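Local coordinates for FI20010p1 (Drosophila melanogaster, PDB 7CFB), which probably serves as a Tudor-domain scaffold in the piRNA pathway, working with the Piwi protein Aub in piRNA amplification and gene silencing, at residues 78-82 with 107-111; 126-131 with 153-157; 19-25 with 89-95. All blocks are in the same frame, centred on the assembly; numbering follows the deposited sequence.

Interaction 1 (78-82 with 107-111)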
loop_
_atom_site.group_PDB
_atom_site.type_symbol
_atom_site.label_atom_id
_atom_site.label_comp_id
_atom_site.label_asym_id
_atom_site.label_seq_id
_atom_site.Cartn_x
_atom_site.Cartn_y
_atom_site.Cartn_z
ATOM N N LYS A 78 6.956 2.670 -11.822
ATOM C CA LYS A 78 8.066 2.016 -12.549
ATOM C C LYS A 78 8.632 0.865 -11.719
ATOM O O LYS A 78 8.937 -0.142 -12.292
ATOM C CB LYS A 78 9.153 3.026 -12.896
ATOM C CG LYS A 78 8.910 3.866 -14.128
ATOM C CD LYS A 78 10.145 4.660 -14.473
ATOM C CE LYS A 78 9.914 5.846 -15.381
ATOM N NZ LYS A 78 8.851 5.600 -16.378
ATOM N N VAL A 79 8.803 1.047 -10.419
ATOM C CA VAL A 79 9.297 -0.052 -9.542
ATOM C C VAL A 79 8.265 -1.179 -9.514
ATOM O O VAL A 79 8.635 -2.312 -9.620
ATOM C CB VAL A 79 9.564 0.445 -8.118
ATOM C CG1 VAL A 79 9.653 -0.701 -7.127
ATOM C CG2 VAL A 79 10.798 1.305 -8.061
ATOM N N LEU A 80 6.997 -0.821 -9.428
ATOM C CA LEU A 80 5.932 -1.829 -9.302
ATOM C C LEU A 80 5.895 -2.745 -10.523
ATOM O O LEU A 80 5.836 -3.911 -10.341
ATOM C CB LEU A 80 4.597 -1.136 -9.063
ATOM C CG LEU A 80 3.525 -2.057 -8.519
ATOM C CD1 LEU A 80 2.678 -1.366 -7.479
ATOM C CD2 LEU A 80 2.672 -2.605 -9.637
ATOM N N GLN A 81 6.095 -2.197 -11.707
ATOM C CA GLN A 81 6.028 -2.963 -12.978
ATOM C C GLN A 81 7.398 -3.533 -13.373
ATOM O O GLN A 81 7.558 -3.908 -14.513
ATOM C CB GLN A 81 5.340 -2.122 -14.036
ATOM C CG GLN A 81 3.878 -1.911 -13.731
ATOM C CD GLN A 81 3.273 -0.909 -14.668
ATOM O OE1 GLN A 81 2.527 -1.255 -15.558
ATOM N NE2 GLN A 81 3.607 0.347 -14.475
ATOM N N ARG A 82 8.361 -3.495 -12.459
ATOM C CA ARG A 82 9.716 -4.056 -12.628
ATOM C C ARG A 82 10.434 -3.385 -13.795
ATOM O O ARG A 82 11.132 -4.064 -14.484
ATOM C CB ARG A 82 9.648 -5.581 -12.742
ATOM C CG ARG A 82 9.168 -6.265 -11.476
ATOM C CD ARG A 82 9.705 -7.654 -11.255
ATOM N NE ARG A 82 11.060 -7.630 -10.778
ATOM C CZ ARG A 82 11.807 -8.697 -10.595
ATOM N NH1 ARG A 82 11.319 -9.891 -10.841
ATOM N NH2 ARG A 82 13.031 -8.569 -10.140
ATOM N N ASN A 107 4.752 -11.181 -10.019
ATOM C CA ASN A 107 5.799 -10.331 -10.630
ATOM C C ASN A 107 5.613 -8.819 -10.416
ATOM O O ASN A 107 5.761 -8.086 -11.375
ATOM C CB ASN A 107 6.025 -10.713 -12.089
ATOM C CG ASN A 107 7.460 -10.514 -12.512
ATOM O OD1 ASN A 107 8.373 -10.588 -11.700
ATOM N ND2 ASN A 107 7.649 -10.210 -13.777
ATOM N N ILE A 108 5.294 -8.369 -9.209
ATOM C CA ILE A 108 5.235 -6.902 -8.955
ATOM C C ILE A 108 6.063 -6.589 -7.716
ATOM O O ILE A 108 6.299 -7.469 -6.944
ATOM C CB ILE A 108 3.810 -6.350 -8.842
ATOM C CG1 ILE A 108 3.153 -6.696 -7.512
ATOM C CG2 ILE A 108 2.960 -6.735 -10.026
ATOM C CD1 ILE A 108 2.085 -5.734 -7.128
ATOM N N ILE A 109 6.561 -5.370 -7.617
ATOM C CA ILE A 109 7.367 -4.966 -6.441
ATOM C C ILE A 109 6.683 -3.763 -5.795
ATOM O O ILE A 109 6.537 -2.745 -6.447
ATOM C CB ILE A 109 8.811 -4.689 -6.855
ATOM C CG1 ILE A 109 9.500 -5.955 -7.359
ATOM C CG2 ILE A 109 9.570 -4.032 -5.736
ATOM C CD1 ILE A 109 10.913 -5.729 -7.778
ATOM N N THR A 110 6.357 -3.884 -4.519
ATOM C CA THR A 110 5.599 -2.817 -3.831
ATOM C C THR A 110 6.350 -2.286 -2.611
ATOM O O THR A 110 7.110 -3.024 -2.048
ATOM C CB THR A 110 4.222 -3.350 -3.457
ATOM O OG1 THR A 110 3.335 -2.272 -3.198
ATOM C CG2 THR A 110 4.263 -4.301 -2.290
ATOM N N ARG A 111 6.068 -1.041 -2.238
ATOM C CA ARG A 111 6.697 -0.358 -1.080
ATOM C C ARG A 111 6.125 -0.943 0.204
ATOM O O ARG A 111 4.964 -1.208 0.243
ATOM C CB ARG A 111 6.604 1.165 -1.184
ATOM C CG ARG A 111 7.195 1.740 -2.454
ATOM C CD ARG A 111 7.509 3.204 -2.327
ATOM N NE ARG A 111 6.291 3.949 -2.151
ATOM C CZ ARG A 111 6.210 5.157 -1.663
ATOM N NH1 ARG A 111 7.283 5.804 -1.288
ATOM N NH2 ARG A 111 5.039 5.712 -1.533
#

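Interaction 2 (126-131 with 153-157)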
loop_
_atom_site.group_PDB
_atom_site.type_symbol
_atom_site.label_atom_id
_atom_site.label_comp_id
_atom_site.label_asym_id
_atom_site.label_seq_id
_atom_site.Cartn_x
_atom_site.Cartn_y
_atom_site.Cartn_z
ATOM N N TYR A 126 3.370 -3.217 6.672
ATOM C CA TYR A 126 2.336 -2.397 6.018
ATOM C C TYR A 126 2.724 -2.081 4.573
ATOM O O TYR A 126 3.769 -1.592 4.326
ATOM C CB TYR A 126 2.110 -1.137 6.843
ATOM C CG TYR A 126 1.062 -0.195 6.324
ATOM C CD1 TYR A 126 -0.202 -0.644 6.028
ATOM C CD2 TYR A 126 1.333 1.136 6.124
ATOM C CE1 TYR A 126 -1.183 0.200 5.572
ATOM C CE2 TYR A 126 0.371 1.994 5.640
ATOM C CZ TYR A 126 -0.896 1.528 5.368
ATOM O OH TYR A 126 -1.870 2.334 4.905
ATOM N N LEU A 127 1.814 -2.348 3.665
ATOM C CA LEU A 127 2.010 -2.018 2.241
ATOM C C LEU A 127 1.463 -0.602 2.083
ATOM O O LEU A 127 0.294 -0.439 1.893
ATOM C CB LEU A 127 1.277 -3.057 1.395
ATOM C CG LEU A 127 1.683 -4.503 1.634
ATOM C CD1 LEU A 127 1.215 -5.382 0.518
ATOM C CD2 LEU A 127 3.174 -4.628 1.770
ATOM N N ILE A 128 2.367 0.363 2.125
ATOM C CA ILE A 128 2.037 1.814 2.187
ATOM C C ILE A 128 1.219 2.268 0.981
ATOM O O ILE A 128 0.449 3.164 1.141
ATOM C CB ILE A 128 3.276 2.681 2.478
ATOM C CG1 ILE A 128 4.228 2.783 1.291
ATOM C CG2 ILE A 128 3.980 2.219 3.734
ATOM C CD1 ILE A 128 5.375 3.705 1.499
ATOM N N ASP A 129 1.471 1.724 -0.194
ATOM C CA ASP A 129 0.742 2.146 -1.410
ATOM C C ASP A 129 -0.606 1.445 -1.560
ATOM O O ASP A 129 -1.404 1.973 -2.289
ATOM C CB ASP A 129 1.651 2.096 -2.636
ATOM C CG ASP A 129 2.883 2.956 -2.472
ATOM O OD1 ASP A 129 2.770 3.983 -1.874
ATOM O OD2 ASP A 129 3.919 2.547 -2.883
ATOM N N PHE A 130 -0.802 0.289 -0.927
ATOM C CA PHE A 130 -2.067 -0.484 -1.043
ATOM C C PHE A 130 -2.965 -0.376 0.193
ATOM O O PHE A 130 -4.097 -0.730 0.095
ATOM C CB PHE A 130 -1.792 -1.965 -1.273
ATOM C CG PHE A 130 -0.982 -2.313 -2.489
ATOM C CD1 PHE A 130 -0.725 -1.385 -3.475
ATOM C CD2 PHE A 130 -0.465 -3.582 -2.645
ATOM C CE1 PHE A 130 0.037 -1.714 -4.579
ATOM C CE2 PHE A 130 0.277 -3.919 -3.762
ATOM C CZ PHE A 130 0.522 -2.983 -4.730
ATOM N N GLY A 131 -2.475 0.169 1.287
ATOM C CA GLY A 131 -3.262 0.242 2.519
ATOM C C GLY A 131 -3.542 -1.117 3.128
ATOM O O GLY A 131 -4.550 -1.245 3.744
ATOM N N PRO A 153 5.365 10.207 -1.021
ATOM C CA PRO A 153 4.251 9.965 -0.113
ATOM C C PRO A 153 3.522 8.629 -0.326
ATOM O O PRO A 153 3.407 8.183 -1.406
ATOM C CB PRO A 153 3.275 11.095 -0.428
ATOM C CG PRO A 153 4.121 12.140 -1.072
ATOM C CD PRO A 153 5.159 11.372 -1.850
ATOM N N ALA A 154 3.055 8.044 0.761
ATOM C CA ALA A 154 2.305 6.785 0.682
ATOM C C ALA A 154 1.056 7.078 -0.124
ATOM O O ALA A 154 0.401 8.022 0.169
ATOM C CB ALA A 154 1.959 6.317 2.066
ATOM N N GLN A 155 0.786 6.262 -1.112
ATOM C CA GLN A 155 -0.391 6.430 -1.980
ATOM C C GLN A 155 -1.701 6.176 -1.234
ATOM O O GLN A 155 -2.656 6.845 -1.517
ATOM C CB GLN A 155 -0.242 5.564 -3.225
ATOM C CG GLN A 155 0.923 6.006 -4.091
ATOM C CD GLN A 155 0.708 7.412 -4.577
ATOM O OE1 GLN A 155 -0.207 7.680 -5.313
ATOM N NE2 GLN A 155 1.547 8.321 -4.153
ATOM N N ALA A 156 -1.711 5.210 -0.329
ATOM C CA ALA A 156 -2.981 4.790 0.293
ATOM C C ALA A 156 -3.429 5.712 1.424
ATOM O O ALA A 156 -2.794 5.749 2.437
ATOM C CB ALA A 156 -2.900 3.357 0.711
ATOM N N ILE A 157 -4.565 6.358 1.218
ATOM C CA ILE A 157 -5.151 7.286 2.222
ATOM C C ILE A 157 -6.370 6.624 2.871
ATOM O O ILE A 157 -7.260 6.231 2.168
ATOM C CB ILE A 157 -5.507 8.646 1.605
ATOM C CG1 ILE A 157 -4.346 9.268 0.842
ATOM C CG2 ILE A 157 -6.027 9.566 2.677
ATOM C CD1 ILE A 157 -3.148 9.513 1.682
HETATM O O HOH W 1 -0.753 4.312 3.502
#

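Interaction 3 (19-25 with 89-95)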
loop_
_atom_site.group_PDB
_atom_site.type_symbol
_atom_site.label_atom_id
_atom_site.label_comp_id
_atom_site.label_asym_id
_atom_site.label_seq_id
_atom_site.Cartn_x
_atom_site.Cartn_y
_atom_site.Cartn_z
ATOM N N LEU A 19 16.043 -13.221 6.323
ATOM C CA LEU A 19 16.665 -11.883 6.335
ATOM C C LEU A 19 17.101 -11.549 7.755
ATOM O O LEU A 19 16.468 -11.972 8.671
ATOM C CB LEU A 19 15.641 -10.858 5.877
ATOM C CG LEU A 19 15.225 -10.918 4.418
ATOM C CD1 LEU A 19 13.937 -10.146 4.245
ATOM C CD2 LEU A 19 16.310 -10.347 3.527
ATOM N N LEU A 20 18.164 -10.780 7.901
ATOM C CA LEU A 20 18.579 -10.369 9.257
ATOM C C LEU A 20 17.542 -9.405 9.844
ATOM O O LEU A 20 17.072 -8.535 9.150
ATOM C CB LEU A 20 19.967 -9.737 9.178
ATOM C CG LEU A 20 21.092 -10.732 8.925
ATOM C CD1 LEU A 20 22.258 -10.091 8.212
ATOM C CD2 LEU A 20 21.539 -11.371 10.214
ATOM N N PRO A 21 17.198 -9.536 11.135
ATOM C CA PRO A 21 16.244 -8.666 11.784
ATOM C C PRO A 21 16.696 -7.207 11.858
ATOM O O PRO A 21 17.841 -6.946 11.889
ATOM C CB PRO A 21 16.258 -9.181 13.216
ATOM C CG PRO A 21 16.556 -10.625 13.067
ATOM C CD PRO A 21 17.594 -10.639 11.982
ATOM N N PRO A 22 15.757 -6.254 11.936
ATOM C CA PRO A 22 16.108 -4.855 12.002
ATOM C C PRO A 22 17.014 -4.530 13.194
ATOM O O PRO A 22 16.816 -5.049 14.240
ATOM C CB PRO A 22 14.764 -4.167 12.240
ATOM C CG PRO A 22 13.765 -5.123 11.716
ATOM C CD PRO A 22 14.335 -6.496 11.930
ATOM N N LYS A 23 18.014 -3.694 12.949
ATOM C CA LYS A 23 18.980 -3.312 13.989
ATOM C C LYS A 23 18.345 -2.232 14.841
ATOM O O LYS A 23 18.661 -2.161 16.001
ATOM C CB LYS A 23 20.277 -2.807 13.363
ATOM C CG LYS A 23 21.167 -3.888 12.775
ATOM C CD LYS A 23 21.779 -3.495 11.451
ATOM C CE LYS A 23 22.885 -4.427 11.005
ATOM N NZ LYS A 23 23.693 -3.829 9.916
ATOM N N GLY A 24 17.483 -1.425 14.259
ATOM C CA GLY A 24 16.873 -0.359 15.062
ATOM C C GLY A 24 15.478 0.031 14.638
ATOM O O GLY A 24 14.863 -0.696 13.902
ATOM N N GLY A 25 15.012 1.139 15.191
ATOM C CA GLY A 25 13.701 1.732 14.919
ATOM C C GLY A 25 12.715 1.425 16.010
ATOM O O GLY A 25 12.909 0.457 16.698
ATOM N N LEU A 89 18.340 -6.825 -0.832
ATOM C CA LEU A 89 18.821 -6.631 0.550
ATOM C C LEU A 89 18.839 -7.956 1.302
ATOM O O LEU A 89 18.065 -8.803 0.995
ATOM C CB LEU A 89 17.830 -5.705 1.256
ATOM C CG LEU A 89 17.922 -4.223 0.936
ATOM C CD1 LEU A 89 16.890 -3.468 1.741
ATOM C CD2 LEU A 89 19.304 -3.697 1.238
ATOM N N ASP A 90 19.760 -8.093 2.239
ATOM C CA ASP A 90 19.810 -9.276 3.123
ATOM C C ASP A 90 19.603 -8.817 4.565
ATOM O O ASP A 90 19.501 -9.639 5.412
ATOM C CB ASP A 90 21.057 -10.116 2.881
ATOM C CG ASP A 90 20.788 -11.210 1.864
ATOM O OD1 ASP A 90 20.169 -12.224 2.242
ATOM O OD2 ASP A 90 21.167 -11.020 0.693
ATOM N N GLN A 91 19.588 -7.501 4.793
ATOM C CA GLN A 91 19.387 -6.953 6.162
ATOM C C GLN A 91 18.086 -6.145 6.176
ATOM O O GLN A 91 18.035 -5.107 5.487
ATOM C CB GLN A 91 20.580 -6.086 6.570
ATOM C CG GLN A 91 20.292 -5.168 7.749
ATOM C CD GLN A 91 20.183 -5.927 9.049
ATOM O OE1 GLN A 91 21.177 -6.384 9.610
ATOM N NE2 GLN A 91 18.963 -6.070 9.540
ATOM N N LEU A 92 17.079 -6.603 6.927
ATOM C CA LEU A 92 15.800 -5.875 6.952
ATOM C C LEU A 92 16.107 -4.459 7.410
ATOM O O LEU A 92 16.791 -4.306 8.359
ATOM C CB LEU A 92 14.863 -6.554 7.951
ATOM C CG LEU A 92 13.945 -7.614 7.360
ATOM C CD1 LEU A 92 13.368 -8.501 8.428
ATOM C CD2 LEU A 92 12.854 -6.962 6.553
ATOM N N PRO A 93 15.524 -3.410 6.821
ATOM C CA PRO A 93 15.680 -2.066 7.335
ATOM C C PRO A 93 14.985 -1.865 8.688
ATOM O O PRO A 93 14.178 -2.614 9.112
ATOM C CB PRO A 93 14.994 -1.188 6.293
ATOM C CG PRO A 93 15.072 -2.005 5.055
ATOM C CD PRO A 93 14.858 -3.415 5.538
ATOM N N ASP A 94 15.258 -0.750 9.331
ATOM C CA ASP A 94 14.652 -0.491 10.657
ATOM C C ASP A 94 13.133 -0.382 10.595
ATOM O O ASP A 94 12.566 -0.025 9.572
ATOM C CB ASP A 94 15.099 0.840 11.240
ATOM C CG ASP A 94 16.568 0.899 11.580
ATOM O OD1 ASP A 94 17.188 -0.129 11.609
ATOM O OD2 ASP A 94 17.043 1.986 11.802
ATOM N N TYR A 95 12.511 -0.627 11.732
ATOM C CA TYR A 95 11.047 -0.458 11.839
ATOM C C TYR A 95 10.704 0.979 11.455
ATOM O O TYR A 95 11.344 1.924 11.895
ATOM C CB TYR A 95 10.587 -0.750 13.264
ATOM C CG TYR A 95 10.880 -2.143 13.747
ATOM C CD1 TYR A 95 10.157 -3.214 13.285
ATOM C CD2 TYR A 95 11.886 -2.392 14.647
ATOM C CE1 TYR A 95 10.425 -4.494 13.707
ATOM C CE2 TYR A 95 12.180 -3.666 15.072
ATOM C CZ TYR A 95 11.444 -4.721 14.598
ATOM O OH TYR A 95 11.693 -5.976 15.009
HETATM O O HOH W 2 18.136 -2.596 10.528
#

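Interaction 1 (78-82 with 107-111)
I109 and L80 meet backbone to backbone where the end of helix 74-80 reaches the start of strand 108-117. I109 N donates to L80 O at 3.2 Å, and in return L80 CA brings its hydrogen to I109 O over 3.1 Å. A further CA-H contact, from I108, falls on the same L80 carbonyl oxygen.

The second hydrogen bond joins two exposed side chains. R82 NH1 points almost straight (169°) at N107 OD1, 3.1 Å away, which sits at the edge of the guanidinium and in its plane. The amide of N107 stands nearly upright to that plane, 81° from it. R82 CD passes N107 OD1 at 3.3 Å, and the bend at CG-CD (chi3 77°) then turns the guanidinium so that NH1 faces OD1.

R82, with positive phi, is the C-prime residue of a Schellman motif that ends the helix: R82 N turns back to V79 O at 3.1 Å, and Q83 N to K78 O. Across from it, N107 and I108 both face D103, a G1 beta bulge where the chain enters its antiparallel sheet.

Apolar contacts fill in between. V79 CG1 meets I109 CG2 at 3.6 Å, the two side chains crossing at about a right angle. L80 instead runs alongside I108, pointing the same way, with CD2 4.0 Å from I108 CB. The other branch of I109 reaches the arginine obliquely, CD1 lying 3.6 Å from R82 NE. I109 also touches A100 and L102 of strand 99-103, while L80 packs on I224 of helix 215-228.

Interaction 2 (126-131 with 153-157)
The I-D-F-G turn that follows strand 123-127, a sequence feature familiar from Tudor domains, meets here the linker running from helix 147-150 into strand 157-161. D129 and Q155 carry the polar part. Q155 N points nearly straight (173°) at D129 OD1, 3.1 Å away, and OD1 accepts with its anti lone pair, the one turned from OD2. With D129 CG anti to its own carbonyl carbon (chi1 -58°), OD1 faces the linker while OD2 is left to a salt bridge with R111, which probably favours the ionised form. A leucine in place of D129 would probably leave Q155 N without its acceptor and the buried R111 guanidinium without its carboxylate mate.

Q155 bends at chi2, sending NE2 back to P153 O in a weak bond and OE1 to W69 N. Next to this, A156 N makes a weak bond of 3.3 Å to I128 O.

That carbonyl has a second donor, a water 2.9 Å from I128 O. The same water gives its other hydrogen to A156 O at 2.7 Å and accepts from Y126 OH, also at 2.7 Å, so it ties tyrosine, turn and linker together. A154 CB makes an apolar contact with I128 CB at 3.9 Å. A156 CB packs closely on the turn backbone, 3.3 Å from G131 N, where the glycine, at positive phi, puts no side chain in its way.

Around the contact, F130 packs on L80 and D129 on I76 of helix 74-80, A156 touches Y65 of strand 64-67, and I157 pairs with V66 as the chain enters the five-stranded sheet.

Interaction 3 (19-25 with 89-95)
L20 bridges Q91 in parallel fashion, and the two segments 19-25 and 89-95 run side by side in the same direction. L20 N donates to D90 O at 3.0 Å and L20 O accepts from L92 N at 2.9 Å, so one residue grips the chain on both flanks of Q91. The bridge stays single: prolines follow on each chain, and L19-P22 and L92-Y95 take on extended, polyproline II-like angles. Contact between the backbones returns near the end, where Y95 N reaches G24 O at 3.2 Å.

Q91 links the chains through its side chain. It starts off away from segment 19-25, but the bend at chi2 (72°) brings the carboxamide back, and NE2 donates to P21 O at 2.7 Å from 61° out of that carbonyl's plane. The same nitrogen also bonds L92 O, with both acceptors lying close to the amide plane. The methylenes of K23 pass obliquely over the OE1 end.

In the fold, the N-terminal segment 19-25 lies along the connection between strands 87-89 and 99-103 of the six-stranded sheet, at the surface. L19 crosses L92 at about a right angle, CB to CG 3.9 Å, and both also touch I142 and F136 of that sheet.

Further along, P22 packs beside L92 and places CG over one face of the Y95 ring, 4.0 Å from the centroid and 20° off the normal, a CH-pi contact, while Y123 packs against both P22 and Y95. D94 OD1 takes G24 N at 3.0 Å, met from above the carboxylate plane. It also receives a hydrogen from a water that gives its other one to L92 O and accepts from K23 N at 2.7 Å.

How the interactions relate
Interactions 1 and 2 are direct neighbours, with centres 14 Å apart, joined through strand 108-117 and its sheet partner 123-127. R111, at the end of segment 107-111, makes the link: its NE bonds D129 OD2 at 2.9 Å in a salt bridge, and its NH2 probably bonds P153 O at 3.0 Å, so one arginine reaches both halves of interaction 2. T110 also packs on the F130 ring. Interaction 3 stands apart on the surface, its nearest atoms about 10 Å from interaction 1 and about 9 Å from interaction 2. It binds the N-terminal segment 19-25 to the same six-stranded sheet. The structure is an apo form, without bound peptide.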